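Local coordinates for protein 2,5-dihydroxypyridine 5,6-dioxygenase (Pseudomonas putida KT2440, PDB 7CN3) that catalyses the iron(II)-dependent, dioxygen-consuming ring cleavage of 2,5-dihydroxypyridine to N-formylmaleamate in aerobic nicotinate degradation, at residues C[253-258]-C[314-319]; C[263-268]-C[300-305]. All coordinates share one frame; numbering follows the deposited sequence.

Interaction 1. Residues C[253-258]-C[314-319]. With FE2 (Fe (II) ion), chain L.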
ATOM      1  N   LYS C 253      11.921 -14.704  37.049  1.00 31.50           N
ATOM      2  CA  LYS C 253      13.350 -14.921  37.266  1.00 27.21           C
ATOM      3  C   LYS C 253      14.166 -14.706  35.990  1.00 26.50           C
ATOM      4  O   LYS C 253      15.359 -14.421  36.079  1.00 28.91           O
ATOM      5  CB  LYS C 253      13.600 -16.330  37.822  1.00 39.77           C
ATOM      6  CG  LYS C 253      13.451 -17.430  36.779  1.00 52.26           C
ATOM      7  CD  LYS C 253      14.263 -18.681  37.110  1.00 60.35           C
ATOM      8  CE  LYS C 253      13.520 -19.937  36.639  1.00 58.71           C
ATOM      9  NZ  LYS C 253      14.420 -21.076  36.318  1.00 56.80           N
ATOM     10  N   TYR C 254      13.534 -14.803  34.812  1.00 31.78           N
ATOM     11  CA  TYR C 254      14.235 -14.640  33.541  1.00 34.09           C
ATOM     12  C   TYR C 254      14.961 -13.304  33.474  1.00 37.84           C
ATOM     13  O   TYR C 254      16.077 -13.220  32.949  1.00 36.28           O
ATOM     14  CB  TYR C 254      13.232 -14.768  32.396  1.00 27.51           C
ATOM     15  CG  TYR C 254      13.633 -14.211  31.031  1.00 28.54           C
ATOM     16  CD1 TYR C 254      14.518 -14.890  30.197  1.00 33.47           C
ATOM     17  CD2 TYR C 254      13.057 -13.040  30.552  1.00 29.45           C
ATOM     18  CE1 TYR C 254      14.845 -14.397  28.927  1.00 34.78           C
ATOM     19  CE2 TYR C 254      13.369 -12.541  29.306  1.00 30.65           C
ATOM     20  CZ  TYR C 254      14.263 -13.219  28.483  1.00 36.65           C
ATOM     21  OH  TYR C 254      14.564 -12.695  27.232  1.00 26.02           O
ATOM     22  N   PHE C 255      14.350 -12.257  34.025  1.00 35.86           N
ATOM     23  CA  PHE C 255      14.897 -10.910  33.991  1.00 36.15           C
ATOM     24  C   PHE C 255      16.104 -10.732  34.901  1.00 33.55           C
ATOM     25  O   PHE C 255      16.813  -9.733  34.753  1.00 40.80           O
ATOM     26  CB  PHE C 255      13.791  -9.913  34.344  1.00 35.04           C
ATOM     27  CG  PHE C 255      12.719  -9.833  33.293  1.00 37.36           C
ATOM     28  CD1 PHE C 255      12.870  -9.001  32.198  1.00 29.33           C
ATOM     29  CD2 PHE C 255      11.593 -10.642  33.367  1.00 35.44           C
ATOM     30  CE1 PHE C 255      11.902  -8.955  31.204  1.00 33.42           C
ATOM     31  CE2 PHE C 255      10.615 -10.591  32.389  1.00 37.08           C
ATOM     32  CZ  PHE C 255      10.770  -9.747  31.302  1.00 36.86           C
ATOM     33  N   ASN C 256      16.353 -11.671  35.816  1.00 39.24           N
ATOM     34  CA  ASN C 256      17.548 -11.668  36.656  1.00 38.57           C
ATOM     35  C   ASN C 256      17.726 -10.324  37.368  1.00 44.13           C
ATOM     36  O   ASN C 256      18.770  -9.672  37.282  1.00 38.10           O
ATOM     37  CB  ASN C 256      18.776 -12.024  35.815  1.00 43.95           C
ATOM     38  CG  ASN C 256      20.022 -12.173  36.641  1.00 42.41           C
ATOM     39  OD1 ASN C 256      20.068 -12.990  37.568  1.00 45.74           O
ATOM     40  ND2 ASN C 256      21.049 -11.369  36.324  1.00 36.15           N
ATOM     41  N   ASP C 257      16.676  -9.905  38.080  1.00 46.73           N
ATOM     42  CA  ASP C 257      16.624  -8.596  38.725  1.00 39.77           C
ATOM     43  C   ASP C 257      15.674  -8.673  39.916  1.00 36.98           C
ATOM     44  O   ASP C 257      14.459  -8.811  39.722  1.00 39.47           O
ATOM     45  CB  ASP C 257      16.172  -7.541  37.706  1.00 37.08           C
ATOM     46  CG  ASP C 257      16.147  -6.133  38.278  1.00 44.64           C
ATOM     47  OD1 ASP C 257      16.469  -5.954  39.468  1.00 43.88           O
ATOM     48  OD2 ASP C 257      15.787  -5.203  37.523  1.00 49.00           O
ATOM     49  N   PRO C 258      16.177  -8.596  41.154  1.00 39.50           N
ATOM     50  CA  PRO C 258      15.291  -8.788  42.323  1.00 37.12           C
ATOM     51  C   PRO C 258      14.156  -7.782  42.403  1.00 39.30           C
ATOM     52  O   PRO C 258      13.161  -8.042  43.089  1.00 42.05           O
ATOM     53  CB  PRO C 258      16.242  -8.653  43.523  1.00 32.18           C
ATOM     54  CG  PRO C 258      17.623  -8.927  42.964  1.00 37.34           C
ATOM     55  CD  PRO C 258      17.592  -8.422  41.541  1.00 37.94           C
ATOM     56  N   LYS C 314      13.599   0.756  38.695  1.00 47.03           N
ATOM     57  CA  LYS C 314      13.524   1.009  37.263  1.00 54.59           C
ATOM     58  C   LYS C 314      13.369  -0.269  36.431  1.00 51.09           C
ATOM     59  O   LYS C 314      13.421  -0.198  35.202  1.00 54.74           O
ATOM     60  CB  LYS C 314      14.778   1.765  36.814  1.00 59.62           C
ATOM     61  CG  LYS C 314      16.069   0.963  37.020  1.00 63.82           C
ATOM     62  CD  LYS C 314      17.329   1.813  36.813  1.00 66.34           C
ATOM     63  CE  LYS C 314      18.332   1.110  35.890  1.00 64.41           C
ATOM     64  NZ  LYS C 314      17.966   1.244  34.441  1.00 67.29           N
ATOM     65  N   THR C 315      13.157  -1.420  37.074  1.00 52.46           N
ATOM     66  CA  THR C 315      13.221  -2.726  36.416  1.00 44.33           C
ATOM     67  C   THR C 315      12.212  -2.844  35.269  1.00 39.87           C
ATOM     68  O   THR C 315      11.135  -2.245  35.303  1.00 47.13           O
ATOM     69  CB  THR C 315      12.976  -3.832  37.445  1.00 49.04           C
ATOM     70  OG1 THR C 315      13.460  -5.087  36.940  1.00 53.03           O
ATOM     71  CG2 THR C 315      11.491  -3.927  37.799  1.00 37.52           C
ATOM     72  N   PRO C 316      12.548  -3.609  34.218  1.00 40.09           N
ATOM     73  CA  PRO C 316      11.651  -3.695  33.059  1.00 38.66           C
ATOM     74  C   PRO C 316      10.476  -4.643  33.225  1.00 39.66           C
ATOM     75  O   PRO C 316       9.433  -4.433  32.601  1.00 42.10           O
ATOM     76  CB  PRO C 316      12.582  -4.174  31.935  1.00 40.63           C
ATOM     77  CG  PRO C 316      13.675  -4.874  32.634  1.00 33.89           C
ATOM     78  CD  PRO C 316      13.879  -4.169  33.924  1.00 30.83           C
ATOM     79  N   CYS C 317      10.619  -5.699  34.023  1.00 35.96           N
ATOM     80  CA  CYS C 317       9.560  -6.700  34.109  1.00 34.39           C
ATOM     81  C   CYS C 317       8.356  -6.141  34.838  1.00 34.85           C
ATOM     82  O   CYS C 317       8.444  -5.766  36.008  1.00 37.50           O
ATOM     83  CB  CYS C 317      10.034  -7.960  34.822  1.00 44.16           C
ATOM     84  SG  CYS C 317       8.666  -9.124  35.111  1.00 45.54           S
ATOM     85  N   HIS C 318       7.216  -6.155  34.178  1.00 30.04           N
ATOM     86  CA  HIS C 318       6.063  -5.472  34.713  1.00 28.85           C
ATOM     87  C   HIS C 318       4.779  -6.267  34.478  1.00 40.60           C
ATOM     88  O   HIS C 318       4.462  -6.602  33.331  1.00 49.82           O
ATOM     89  CB  HIS C 318       5.960  -4.111  34.059  1.00 34.37           C
ATOM     90  CG  HIS C 318       4.727  -3.413  34.449  1.00 35.82           C
ATOM     91  ND1 HIS C 318       3.633  -3.309  33.621  1.00 40.22           N
ATOM     92  CD2 HIS C 318       4.369  -2.888  35.636  1.00 38.78           C
ATOM     93  CE1 HIS C 318       2.670  -2.688  34.270  1.00 31.39           C
ATOM     94  NE2 HIS C 318       3.096  -2.427  35.493  1.00 41.82           N
ATOM     95  N   LEU C 319       4.029  -6.543  35.555  1.00 34.25           N
ATOM     96  CA  LEU C 319       2.804  -7.336  35.486  1.00 20.60           C
ATOM     97  C   LEU C 319       1.623  -6.567  36.070  1.00 28.30           C
ATOM     98  O   LEU C 319       1.762  -5.893  37.098  1.00 27.60           O
ATOM     99  CB  LEU C 319       2.945  -8.674  36.231  1.00 22.24           C
ATOM    100  CG  LEU C 319       4.165  -9.563  35.949  1.00 29.46           C
ATOM    101  CD1 LEU C 319       4.214 -10.739  36.916  1.00 22.33           C
ATOM    102  CD2 LEU C 319       4.193 -10.025  34.491  1.00 23.89           C
TER
HETATM  103 FE   FE2 L 501       1.109  -1.879  36.494  1.00 43.46          FE
HETATM  104  O   HOH W   1       3.104  -0.755  36.759  1.00 45.07           O
HETATM  105  O   HOH W   2      -0.360  -1.204  34.936  1.00 21.32           O
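Phe-255 lies across from Cys-317 and Asp-257 across from Thr-315, so the turn that follows the helix and the irregular segment 314-319 run in opposing directions. Their CA atoms stand 6.8 Å apart in the Phe-255/Cys-317 pair and 7.2 Å apart in the Asp-257/Thr-315 pair, a separation bridged by side chains. The main apolar contact is Cys-317 CB over one face of the Phe-255 ring: it sits 3.6 Å from the centroid and 17° off the ring normal, which fits a CH-pi contact. Cys-317 SG, 4.2 Å from the same centroid, approaches obliquely as a sulfur-aromatic contact. Phe-255 holds CG anti to its carbonyl carbon (chi1 -68°), swinging the ring between Cys-317 and Tyr-254, whose CD2 lies over the opposite face. Pro-316 CG meets Phe-255 CD1 obliquely at 4.2 Å. Replacing Phe-255 by alanine would probably leave Cys-317 CB and SG without their aromatic partner and open a gap against Tyr-254. Further along, Thr-315 OG1 donates to Asp-257 OD2; the modelled 2.4 Å is very short, so the exact length is doubtful. The other carboxylate oxygen, OD1, accepts from Glu-259 N, limiting rotation of the group. His-318 points the other way, and its NE2 binds iron. The contact thus joins the turn just after helix 243-254 to the loop that leads into strand 319-323, with Leu-319 packing on Leu-248, Tyr-251 and Met-252 of that helix.

Interaction 2. Residues C[263-268]-C[300-305]. With FE2 (Fe (II) ion), chain L.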
ATOM      1  N   ILE C 263       6.025  -4.757  44.847  1.00 31.11           N
ATOM      2  CA  ILE C 263       4.648  -4.399  44.526  1.00 25.89           C
ATOM      3  C   ILE C 263       4.612  -2.962  44.029  1.00 29.38           C
ATOM      4  O   ILE C 263       5.224  -2.072  44.628  1.00 34.12           O
ATOM      5  CB  ILE C 263       3.733  -4.588  45.740  1.00 24.11           C
ATOM      6  CG1 ILE C 263       3.676  -6.070  46.098  1.00 30.44           C
ATOM      7  CG2 ILE C 263       2.341  -4.017  45.444  1.00 24.35           C
ATOM      8  CD1 ILE C 263       3.002  -6.913  45.064  1.00 31.04           C
ATOM      9  N   SER C 264       3.919  -2.729  42.918  1.00 22.66           N
ATOM     10  CA  SER C 264       3.838  -1.355  42.442  1.00 30.00           C
ATOM     11  C   SER C 264       2.416  -0.817  42.673  1.00 28.99           C
ATOM     12  O   SER C 264       1.980  -0.755  43.827  1.00 35.29           O
ATOM     13  CB  SER C 264       4.314  -1.261  40.988  1.00 23.42           C
ATOM     14  OG  SER C 264       3.331  -1.632  40.059  1.00 34.63           O
ATOM     15  N   HIS C 265       1.678  -0.421  41.642  1.00 22.18           N
ATOM     16  CA  HIS C 265       0.431   0.296  41.909  1.00 29.48           C
ATOM     17  C   HIS C 265      -0.708  -0.656  42.286  1.00 27.62           C
ATOM     18  O   HIS C 265      -0.753  -1.809  41.857  1.00 29.30           O
ATOM     19  CB  HIS C 265       0.043   1.181  40.723  1.00 24.78           C
ATOM     20  CG  HIS C 265      -0.336   0.429  39.492  1.00 29.67           C
ATOM     21  ND1 HIS C 265      -1.593  -0.110  39.313  1.00 32.27           N
ATOM     22  CD2 HIS C 265       0.361   0.148  38.363  1.00 25.12           C
ATOM     23  CE1 HIS C 265      -1.647  -0.715  38.138  1.00 31.52           C
ATOM     24  NE2 HIS C 265      -0.484  -0.553  37.533  1.00 30.06           N
ATOM     25  N   ILE C 266      -1.629  -0.147  43.114  1.00 23.54           N
ATOM     26  CA  ILE C 266      -2.766  -0.888  43.664  1.00 22.27           C
ATOM     27  C   ILE C 266      -4.002   0.007  43.582  1.00 22.31           C
ATOM     28  O   ILE C 266      -3.911   1.217  43.800  1.00 22.70           O
ATOM     29  CB  ILE C 266      -2.505  -1.306  45.127  1.00 24.66           C
ATOM     30  CG1 ILE C 266      -2.071  -0.077  45.940  1.00 32.56           C
ATOM     31  CG2 ILE C 266      -1.449  -2.415  45.231  1.00 22.97           C
ATOM     32  CD1 ILE C 266      -1.918  -0.335  47.430  1.00 26.46           C
ATOM     33  N   GLY C 267      -5.156  -0.571  43.271  1.00 21.98           N
ATOM     34  CA  GLY C 267      -6.358   0.234  43.118  1.00 22.04           C
ATOM     35  C   GLY C 267      -7.532  -0.622  42.690  1.00 25.29           C
ATOM     36  O   GLY C 267      -7.481  -1.854  42.761  1.00 21.46           O
ATOM     37  N   TRP C 268      -8.603   0.026  42.228  1.00 21.59           N
ATOM     38  CA  TRP C 268      -9.775  -0.759  41.848  1.00 21.45           C
ATOM     39  C   TRP C 268     -10.436  -0.187  40.598  1.00 21.59           C
ATOM     40  O   TRP C 268     -10.202   0.964  40.208  1.00 22.31           O
ATOM     41  CB  TRP C 268     -10.795  -0.869  43.014  1.00 21.95           C
ATOM     42  CG  TRP C 268     -11.461   0.391  43.450  1.00 22.51           C
ATOM     43  CD1 TRP C 268     -12.715   0.808  43.112  1.00 22.58           C
ATOM     44  CD2 TRP C 268     -10.943   1.375  44.361  1.00 25.85           C
ATOM     45  NE1 TRP C 268     -13.005   2.006  43.736  1.00 28.73           N
ATOM     46  CE2 TRP C 268     -11.937   2.376  44.508  1.00 26.18           C
ATOM     47  CE3 TRP C 268      -9.732   1.520  45.049  1.00 23.48           C
ATOM     48  CZ2 TRP C 268     -11.753   3.514  45.317  1.00 25.04           C
ATOM     49  CZ3 TRP C 268      -9.549   2.649  45.843  1.00 24.21           C
ATOM     50  CH2 TRP C 268     -10.555   3.629  45.975  1.00 24.64           C
ATOM     51  N   LEU C 300      -6.910  -4.321  41.292  1.00 21.03           N
ATOM     52  CA  LEU C 300      -5.762  -4.373  40.391  1.00 20.25           C
ATOM     53  C   LEU C 300      -4.500  -4.051  41.183  1.00 20.94           C
ATOM     54  O   LEU C 300      -4.369  -2.953  41.742  1.00 25.44           O
ATOM     55  CB  LEU C 300      -5.938  -3.386  39.230  1.00 21.05           C
ATOM     56  CG  LEU C 300      -4.869  -3.271  38.139  1.00 20.37           C
ATOM     57  CD1 LEU C 300      -4.695  -4.640  37.446  1.00 19.69           C
ATOM     58  CD2 LEU C 300      -5.221  -2.146  37.115  1.00 19.16           C
ATOM     59  N   PHE C 301      -3.581  -5.000  41.248  1.00 22.20           N
ATOM     60  CA  PHE C 301      -2.235  -4.678  41.712  1.00 21.19           C
ATOM     61  C   PHE C 301      -1.235  -5.003  40.611  1.00 21.31           C
ATOM     62  O   PHE C 301      -1.564  -5.602  39.581  1.00 20.28           O
ATOM     63  CB  PHE C 301      -1.867  -5.417  42.996  1.00 22.72           C
ATOM     64  CG  PHE C 301      -1.737  -6.890  42.828  1.00 22.14           C
ATOM     65  CD1 PHE C 301      -2.859  -7.685  42.689  1.00 21.78           C
ATOM     66  CD2 PHE C 301      -0.488  -7.479  42.805  1.00 21.79           C
ATOM     67  CE1 PHE C 301      -2.735  -9.053  42.540  1.00 22.78           C
ATOM     68  CE2 PHE C 301      -0.351  -8.838  42.658  1.00 22.46           C
ATOM     69  CZ  PHE C 301      -1.474  -9.627  42.522  1.00 21.88           C
ATOM     70  N   SER C 302       0.004  -4.600  40.848  1.00 23.57           N
ATOM     71  CA  SER C 302       0.993  -4.603  39.796  1.00 21.97           C
ATOM     72  C   SER C 302       2.344  -4.858  40.433  1.00 21.80           C
ATOM     73  O   SER C 302       2.524  -4.660  41.635  1.00 26.42           O
ATOM     74  CB  SER C 302       0.964  -3.264  39.026  1.00 25.11           C
ATOM     75  OG  SER C 302       1.988  -3.225  38.049  1.00 52.06           O
ATOM     76  N   THR C 303       3.299  -5.283  39.611  1.00 24.70           N
ATOM     77  CA  THR C 303       4.638  -5.602  40.084  1.00 32.22           C
ATOM     78  C   THR C 303       5.695  -4.841  39.288  1.00 25.89           C
ATOM     79  O   THR C 303       5.491  -4.472  38.133  1.00 26.88           O
ATOM     80  CB  THR C 303       4.918  -7.089  39.947  1.00 29.89           C
ATOM     81  OG1 THR C 303       4.771  -7.426  38.567  1.00 24.03           O
ATOM     82  CG2 THR C 303       3.935  -7.904  40.778  1.00 26.04           C
ATOM     83  N   GLY C 304       6.857  -4.654  39.907  1.00 23.03           N
ATOM     84  CA  GLY C 304       8.007  -4.170  39.192  1.00 29.26           C
ATOM     85  C   GLY C 304       8.316  -2.704  39.432  1.00 41.10           C
ATOM     86  O   GLY C 304       8.640  -2.285  40.551  1.00 34.57           O
ATOM     87  N   PRO C 305       8.226  -1.898  38.373  1.00 41.73           N
ATOM     88  CA  PRO C 305       8.745  -0.525  38.436  1.00 42.24           C
ATOM     89  C   PRO C 305       7.810   0.440  39.144  1.00 38.42           C
ATOM     90  O   PRO C 305       6.585   0.365  39.038  1.00 39.31           O
ATOM     91  CB  PRO C 305       8.900  -0.144  36.959  1.00 41.32           C
ATOM     92  CG  PRO C 305       7.810  -0.934  36.275  1.00 36.72           C
ATOM     93  CD  PRO C 305       7.770  -2.254  37.016  1.00 37.79           C
TER
HETATM   94 FE   FE2 L 501       1.109  -1.879  36.494  1.00 43.46          FE
HETATM   95  O   HOH W   3      -3.938  -0.640  40.288  1.00 21.71           O
HETATM   96  O   HOH W   1       3.104  -0.755  36.759  1.00 45.07           O
HETATM   97  O   HOH W   2      -0.360  -1.204  34.936  1.00 21.32           O
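The iron(II) site takes one ligand from each of two adjacent strands: His-265 NE2 lies 2.3 Å from the iron and Ser-302 OG 2.2 Å from it. The N-to-C directions of the short strand segments differ by 158°, an antiparallel pairing. Ile-263 pairs with Thr-303 and Gly-267 with Leu-300, so 263-268 carries one residue more between these pairs, a beta bulge that sets Ser-264 and His-265 opposite Ser-302 beside the iron. Ser-264 N donates to Ser-302 O at 2.7 Å, and beyond the bulge Gly-267 and Leu-300 exchange N-H and C=O, the nearly straight bond from Leu-300 N to Gly-267 O measuring 2.9 Å. Ser-302 CB covers one face of the His-265 imidazole, 3.6 Å from its centroid and 19° off the normal, while Leu-300 CD2 meets the ring edge. His-265 ND1, on the edge away from the iron, donates to water 3 at 2.6 Å, and this water donates to Leu-300 O at 2.8 Å, an oxygen that also accepts the more bent bond from Gly-267 N; the bridge probably restrains the ring. A chi1 of 176° swings Ser-302 OG onto the iron; the hydroxyl is hydrogen-bonded to Leu-319 O. Elsewhere Phe-301 CB packs on Ile-266 CG2. With His-318, Asp-320 and two waters completing six ligands, the arrangement is a non-haem iron(II) centre of two histidines, one aspartate and a serine, built on an antiparallel sheet.

Overall arrangement
Interaction 2 is nested inside the chain loop closed by interaction 1; their centres are 14 Å apart, yet they meet at the iron. The two histidine nitrogens, NE2 of His-318 from 314-319 and NE2 of His-265 from 263-268, lie roughly trans across it, at about 158°. The strands also meet through their backbones: Leu-319 O is 3.0 Å from Thr-303 N, a probable hydrogen bond. Bound 5-hydroxypyridin-2-one, a tautomer of the substrate, touches His-318. The side chain of His-265 is about 4 Å from this ligand, that of Cys-317 about 12 Å. Interaction 1 thus lies outside the first shell and touches the iron site through His-318, the residue after Cys-317; interaction 2 supplies two first-shell ligands itself.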